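Local coordinates for protein TetR family transcriptional regulator (Streptomyces coelicolor, PDB 6SRN) that probably binds promoter DNA as a TetR-family repressor controlling antibiotic production and carries a furan-type bacterial hormone in its ligand-binding domain, at residues A[180-183]-A[184-188]; A[200-203]-A[204-207]. All coordinates share one frame; numbering follows the deposited sequence.

Interaction 1. Residues A[180-183]-A[184-188]; sequences AFFG and MQHVS. With LUB (4-(Hydroxymethyl)-2-propylfuran-3-carboxylic acid), chain B.
Met184 lays its terminal methyl over one face of the Phe181 ring: CE of Met184 stands 3.9 Å from the ring centroid of Phe181, 19° off the ring normal, which identifies a CH-pi contact offset toward the rim. Both residues belong to one helix, 170-192 of the TetR-type ligand-binding domain, and the spacing is i to i+3. The methyl reaches the ring because the methionine chain bends at both chi2 and chi3, turning CE back toward the preceding turn. Beneath the side chains the backbone is regular alpha helix, with four i to i+4 bonds from Met184 N, Gln185 N, His186 N and Val187 N to the carbonyls of residues 180-183.

Phe181, Phe182 and Gln185 line the hormone pocket. The propyl end of the furan ligand touches Phe181, with CD1 of Phe181 3.7 Å from ligand C8, while Phe182 presents a ring edge to the furan, CD1 of Phe182 lying 3.5 Å from ligand C5. The ligand is hydrogen-bonded to Tyr85 OH and Tyr144 N, outside this stretch. On the subunit-facing side, the rings of Phe182 and His186 run side by side, but at a centroid separation of 5.3 Å and an interplanar angle of 28° they barely overlap. Phe182 and His186 each meet the other's counterpart on the second subunit, so this pair contributes to the dimer interface.

Gln185 folds back along its own helix, and Arg194 binds its OE1. The other end of the amide makes a weak bond, NE2 of Gln185 to O of Phe182 at 3.3 Å with an N-H...O angle of 130°, and NE2 of Gln185 also lies 3.6 Å from ligand C5.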
loop_
_atom_site.group_PDB
_atom_site.type_symbol
_atom_site.label_atom_id
_atom_site.label_comp_id
_atom_site.label_asym_id
_atom_site.label_seq_id
_atom_site.Cartn_x
_atom_site.Cartn_y
_atom_site.Cartn_z
ATOM N N ALA A 180 6.662 -3.990 -2.086
ATOM C CA ALA A 180 7.382 -2.701 -2.024
ATOM C C ALA A 180 6.939 -1.737 -3.133
ATOM O O ALA A 180 6.747 -0.536 -2.905
ATOM C CB ALA A 180 8.825 -2.934 -2.093
ATOM N N PHE A 181 6.851 -2.260 -4.354
ATOM C CA PHE A 181 6.404 -1.464 -5.484
ATOM C C PHE A 181 4.958 -0.969 -5.249
ATOM O O PHE A 181 4.641 0.194 -5.418
ATOM C CB PHE A 181 6.500 -2.263 -6.794
ATOM C CG PHE A 181 6.145 -1.453 -8.003
ATOM C CD1 PHE A 181 4.816 -1.204 -8.296
ATOM C CD2 PHE A 181 7.117 -0.825 -8.742
ATOM C CE1 PHE A 181 4.456 -0.411 -9.354
ATOM C CE2 PHE A 181 6.768 -0.012 -9.801
ATOM C CZ PHE A 181 5.432 0.171 -10.129
ATOM N N PHE A 182 4.097 -1.878 -4.809
ATOM C CA PHE A 182 2.754 -1.494 -4.476
ATOM C C PHE A 182 2.736 -0.310 -3.495
ATOM O O PHE A 182 2.006 0.665 -3.640
ATOM C CB PHE A 182 1.963 -2.653 -3.861
ATOM C CG PHE A 182 0.695 -2.147 -3.258
ATOM C CD1 PHE A 182 -0.375 -1.739 -4.037
ATOM C CD2 PHE A 182 0.613 -1.943 -1.881
ATOM C CE1 PHE A 182 -1.481 -1.131 -3.451
ATOM C CE2 PHE A 182 -0.481 -1.361 -1.309
ATOM C CZ PHE A 182 -1.555 -0.937 -2.091
ATOM N N GLY A 183 3.536 -0.430 -2.442
ATOM C CA GLY A 183 3.528 0.582 -1.427
ATOM C C GLY A 183 4.040 1.919 -1.951
ATOM O O GLY A 183 3.464 2.984 -1.704
ATOM N N MET A 184 5.126 1.855 -2.728
ATOM C CA MET A 184 5.711 3.058 -3.338
ATOM C C MET A 184 4.683 3.788 -4.207
ATOM O O MET A 184 4.503 5.017 -4.080
ATOM C CB MET A 184 6.954 2.660 -4.115
ATOM C CG MET A 184 7.628 3.756 -4.848
ATOM S SD MET A 184 6.849 4.224 -6.409
ATOM C CE MET A 184 6.779 2.706 -7.339
ATOM N N GLN A 185 3.993 3.028 -5.056
ATOM C CA GLN A 185 3.065 3.693 -5.983
ATOM C C GLN A 185 1.858 4.244 -5.223
ATOM O O GLN A 185 1.307 5.259 -5.603
ATOM C CB GLN A 185 2.714 2.810 -7.167
ATOM C CG GLN A 185 1.831 1.596 -6.853
ATOM C CD GLN A 185 0.366 1.981 -6.712
ATOM O OE1 GLN A 185 -0.137 2.876 -7.366
ATOM N NE2 GLN A 185 -0.334 1.277 -5.849
ATOM N N HIS A 186 1.433 3.539 -4.171
ATOM C CA HIS A 186 0.304 3.968 -3.363
ATOM C C HIS A 186 0.615 5.241 -2.614
ATOM O O HIS A 186 -0.199 6.157 -2.577
ATOM C CB HIS A 186 -0.107 2.854 -2.422
ATOM C CG HIS A 186 -1.418 3.080 -1.808
ATOM N ND1 HIS A 186 -2.598 2.839 -2.476
ATOM C CD2 HIS A 186 -1.760 3.519 -0.576
ATOM C CE1 HIS A 186 -3.608 3.150 -1.682
ATOM N NE2 HIS A 186 -3.121 3.518 -0.514
ATOM N N VAL A 187 1.809 5.292 -2.007
ATOM C CA VAL A 187 2.192 6.507 -1.344
ATOM C C VAL A 187 2.234 7.674 -2.330
ATOM O O VAL A 187 1.778 8.770 -2.019
ATOM C CB VAL A 187 3.572 6.360 -0.626
ATOM C CG1 VAL A 187 4.140 7.712 -0.177
ATOM C CG2 VAL A 187 3.525 5.348 0.520
ATOM N N SER A 188 2.826 7.435 -3.487
ATOM C CA SER A 188 2.907 8.445 -4.520
ATOM C C SER A 188 1.524 8.916 -4.965
ATOM O O SER A 188 1.298 10.116 -5.138
ATOM C CB SER A 188 3.718 7.913 -5.702
ATOM O OG SER A 188 3.889 8.895 -6.721
HETATM C C2 LUB B . 0.317 -3.472 -7.748
HETATM C C4 LUB B . -1.835 -2.983 -7.376
HETATM C C5 LUB B . -1.165 -1.829 -7.438
HETATM C C6 LUB B . 1.664 -4.071 -7.745
HETATM O O11 LUB B . -0.344 -6.294 -7.853
HETATM C C9 LUB B . -1.238 -5.479 -7.509
HETATM O O10 LUB B . -2.401 -5.872 -7.132
HETATM C C3 LUB B . -0.970 -4.054 -7.480
HETATM C C12 LUB B . -3.356 -2.986 -7.328
HETATM O O13 LUB B . -3.787 -3.820 -6.227
HETATM O O1 LUB B . 0.212 -2.093 -7.540
HETATM C C7 LUB B . 2.238 -3.922 -9.160
HETATM C C8 LUB B . 3.599 -4.558 -9.297
#

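Interaction 2. Residues A[200-203]-A[204-207]; sequences RWQE and LREL
Arg205 spreads its aliphatic chain across the indole of Trp201, one helical turn earlier in helix 197-212 of the ligand-binding domain. Its CB sits over the six-membered ring of Trp201, 3.7 Å from the centroid and 16° off the normal, a CH-pi contact close to the ring centre. CG continues over the same face, between CE2 and CZ2 of Trp201, and CD reaches the five-membered ring, 3.3 Å from NE1 of Trp201. The chain then bends at chi3 (112°), which brings NE of Arg205 to OE1 of Gln202 at 2.9 Å. That bond is fairly straight at the hydrogen (161°) and lies near the guanidinium plane, yet NE approaches from above the carbonyl plane of the amide. NH2 of Arg205 adds a weak bond to the same oxygen. NH1 has its main partner in Glu107, a salt bridge, and shares a water with NE1 of Trp201, weakly on the arginine side.

Arg200 grips Glu203 side-on, NE to OE2 at 2.9 Å and NH2 to OE1 at 3.0 Å. Asp196 pairs with Arg200 NH1, and Arg175 of the second subunit pairs with Glu203 OE2. Glu203 is thus held by Arg200 of its own helix and Arg175 of the second subunit, which would probably stabilise its carboxylate as an anion and bridge the two subunits by charge.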
loop_
_atom_site.group_PDB
_atom_site.type_symbol
_atom_site.label_atom_id
_atom_site.label_comp_id
_atom_site.label_asym_id
_atom_site.label_seq_id
_atom_site.Cartn_x
_atom_site.Cartn_y
_atom_site.Cartn_z
ATOM N N ARG A 200 10.446 8.215 -6.928
ATOM C CA ARG A 200 10.226 7.390 -5.734
ATOM C C ARG A 200 10.610 5.952 -6.054
ATOM O O ARG A 200 11.188 5.247 -5.219
ATOM C CB ARG A 200 8.770 7.515 -5.275
ATOM C CG ARG A 200 8.307 8.919 -4.901
ATOM C CD ARG A 200 8.927 9.464 -3.620
ATOM N NE ARG A 200 10.313 9.866 -3.776
ATOM C CZ ARG A 200 10.705 10.996 -4.358
ATOM N NH1 ARG A 200 9.823 11.902 -4.823
ATOM N NH2 ARG A 200 11.994 11.229 -4.465
ATOM N N TRP A 201 10.239 5.465 -7.235
ATOM C CA TRP A 201 10.638 4.108 -7.649
ATOM C C TRP A 201 12.150 3.985 -7.814
ATOM O O TRP A 201 12.708 3.051 -7.331
ATOM C CB TRP A 201 9.877 3.664 -8.895
ATOM C CG TRP A 201 10.252 2.278 -9.326
ATOM C CD1 TRP A 201 10.683 1.926 -10.573
ATOM C CD2 TRP A 201 10.322 1.086 -8.506
ATOM N NE1 TRP A 201 10.965 0.590 -10.588
ATOM C CE2 TRP A 201 10.773 0.046 -9.347
ATOM C CE3 TRP A 201 10.031 0.802 -7.171
ATOM C CZ2 TRP A 201 10.960 -1.264 -8.888
ATOM C CZ3 TRP A 201 10.245 -0.490 -6.694
ATOM C CH2 TRP A 201 10.681 -1.513 -7.573
ATOM N N GLN A 202 12.783 4.974 -8.425
ATOM C CA GLN A 202 14.235 4.908 -8.593
ATOM C C GLN A 202 14.955 4.717 -7.293
ATOM O O GLN A 202 15.833 3.873 -7.182
ATOM C CB GLN A 202 14.751 6.144 -9.294
ATOM C CG GLN A 202 16.277 6.186 -9.490
ATOM C CD GLN A 202 16.852 4.847 -9.976
ATOM O OE1 GLN A 202 16.398 4.293 -10.978
ATOM N NE2 GLN A 202 17.892 4.333 -9.275
ATOM N N GLU A 203 14.574 5.484 -6.274
ATOM C CA GLU A 203 15.354 5.415 -5.042
ATOM C C GLU A 203 15.122 4.102 -4.295
ATOM O O GLU A 203 16.006 3.611 -3.631
ATOM C CB GLU A 203 15.086 6.643 -4.178
ATOM C CG GLU A 203 13.716 6.754 -3.585
ATOM C CD GLU A 203 13.329 8.157 -3.125
ATOM O OE1 GLU A 203 14.007 9.220 -3.384
ATOM O OE2 GLU A 203 12.267 8.202 -2.479
ATOM N N LEU A 204 13.925 3.555 -4.372
ATOM C CA LEU A 204 13.625 2.289 -3.714
ATOM C C LEU A 204 14.196 1.105 -4.537
ATOM O O LEU A 204 14.779 0.195 -3.943
ATOM C CB LEU A 204 12.087 2.142 -3.593
ATOM C CG LEU A 204 11.554 0.768 -3.169
ATOM C CD1 LEU A 204 12.097 0.375 -1.828
ATOM C CD2 LEU A 204 10.015 0.806 -3.162
ATOM N N ARG A 205 14.004 1.108 -5.844
ATOM C CA ARG A 205 14.541 0.095 -6.775
ATOM C C ARG A 205 16.053 -0.008 -6.623
ATOM O O ARG A 205 16.630 -1.126 -6.621
ATOM C CB ARG A 205 14.153 0.575 -8.151
ATOM C CG ARG A 205 14.537 -0.096 -9.412
ATOM C CD ARG A 205 14.269 1.033 -10.399
ATOM N NE ARG A 205 15.495 1.529 -10.965
ATOM C CZ ARG A 205 16.269 0.802 -11.750
ATOM N NH1 ARG A 205 15.947 -0.466 -12.036
ATOM N NH2 ARG A 205 17.356 1.330 -12.254
ATOM N N GLU A 206 16.729 1.118 -6.439
ATOM C CA GLU A 206 18.189 1.055 -6.286
ATOM C C GLU A 206 18.571 0.173 -5.092
ATOM O O GLU A 206 19.498 -0.679 -5.176
ATOM C CB GLU A 206 18.794 2.463 -6.196
ATOM C CG GLU A 206 20.324 2.471 -6.310
ATOM C CD GLU A 206 21.079 2.106 -5.047
ATOM O OE1 GLU A 206 20.584 2.254 -3.897
ATOM O OE2 GLU A 206 22.276 1.696 -5.206
ATOM N N LEU A 207 17.859 0.332 -3.995
ATOM C CA LEU A 207 18.120 -0.519 -2.839
ATOM C C LEU A 207 17.740 -1.979 -3.104
ATOM O O LEU A 207 18.506 -2.898 -2.827
ATOM C CB LEU A 207 17.308 -0.036 -1.642
ATOM C CG LEU A 207 17.543 1.383 -1.150
ATOM C CD1 LEU A 207 16.565 1.707 -0.028
ATOM C CD2 LEU A 207 18.967 1.565 -0.681
HETATM O O HOH W 1 12.682 -0.789 -12.354
HETATM O O HOH W 2 18.760 4.430 -3.276
#

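In the fold
Interactions 1 and 2 occupy successive helices, 170-192 and 197-212, and their centres are 11 Å apart. They meet through apolar atoms: CE of Met184 lies 3.6 Å from CB of Trp201, and CB of Met184 is 3.7 Å from CD2 of Leu204. Trp201 also meets Phe181 edge-to-face, with CE3 of Trp201 3.7 Å from CD2 of Phe181. Phe181 in turn touches the ligand, whereas the nearest atoms of the Trp201 side chain and the ligand are about 8 Å apart, so Trp201 belongs to a second shell behind the pocket wall. Both interactions reach the second subunit, 180-188 largely through aromatic and apolar packing and 200-207 partly through salt bridges, placing the pocket beside the dimer interface.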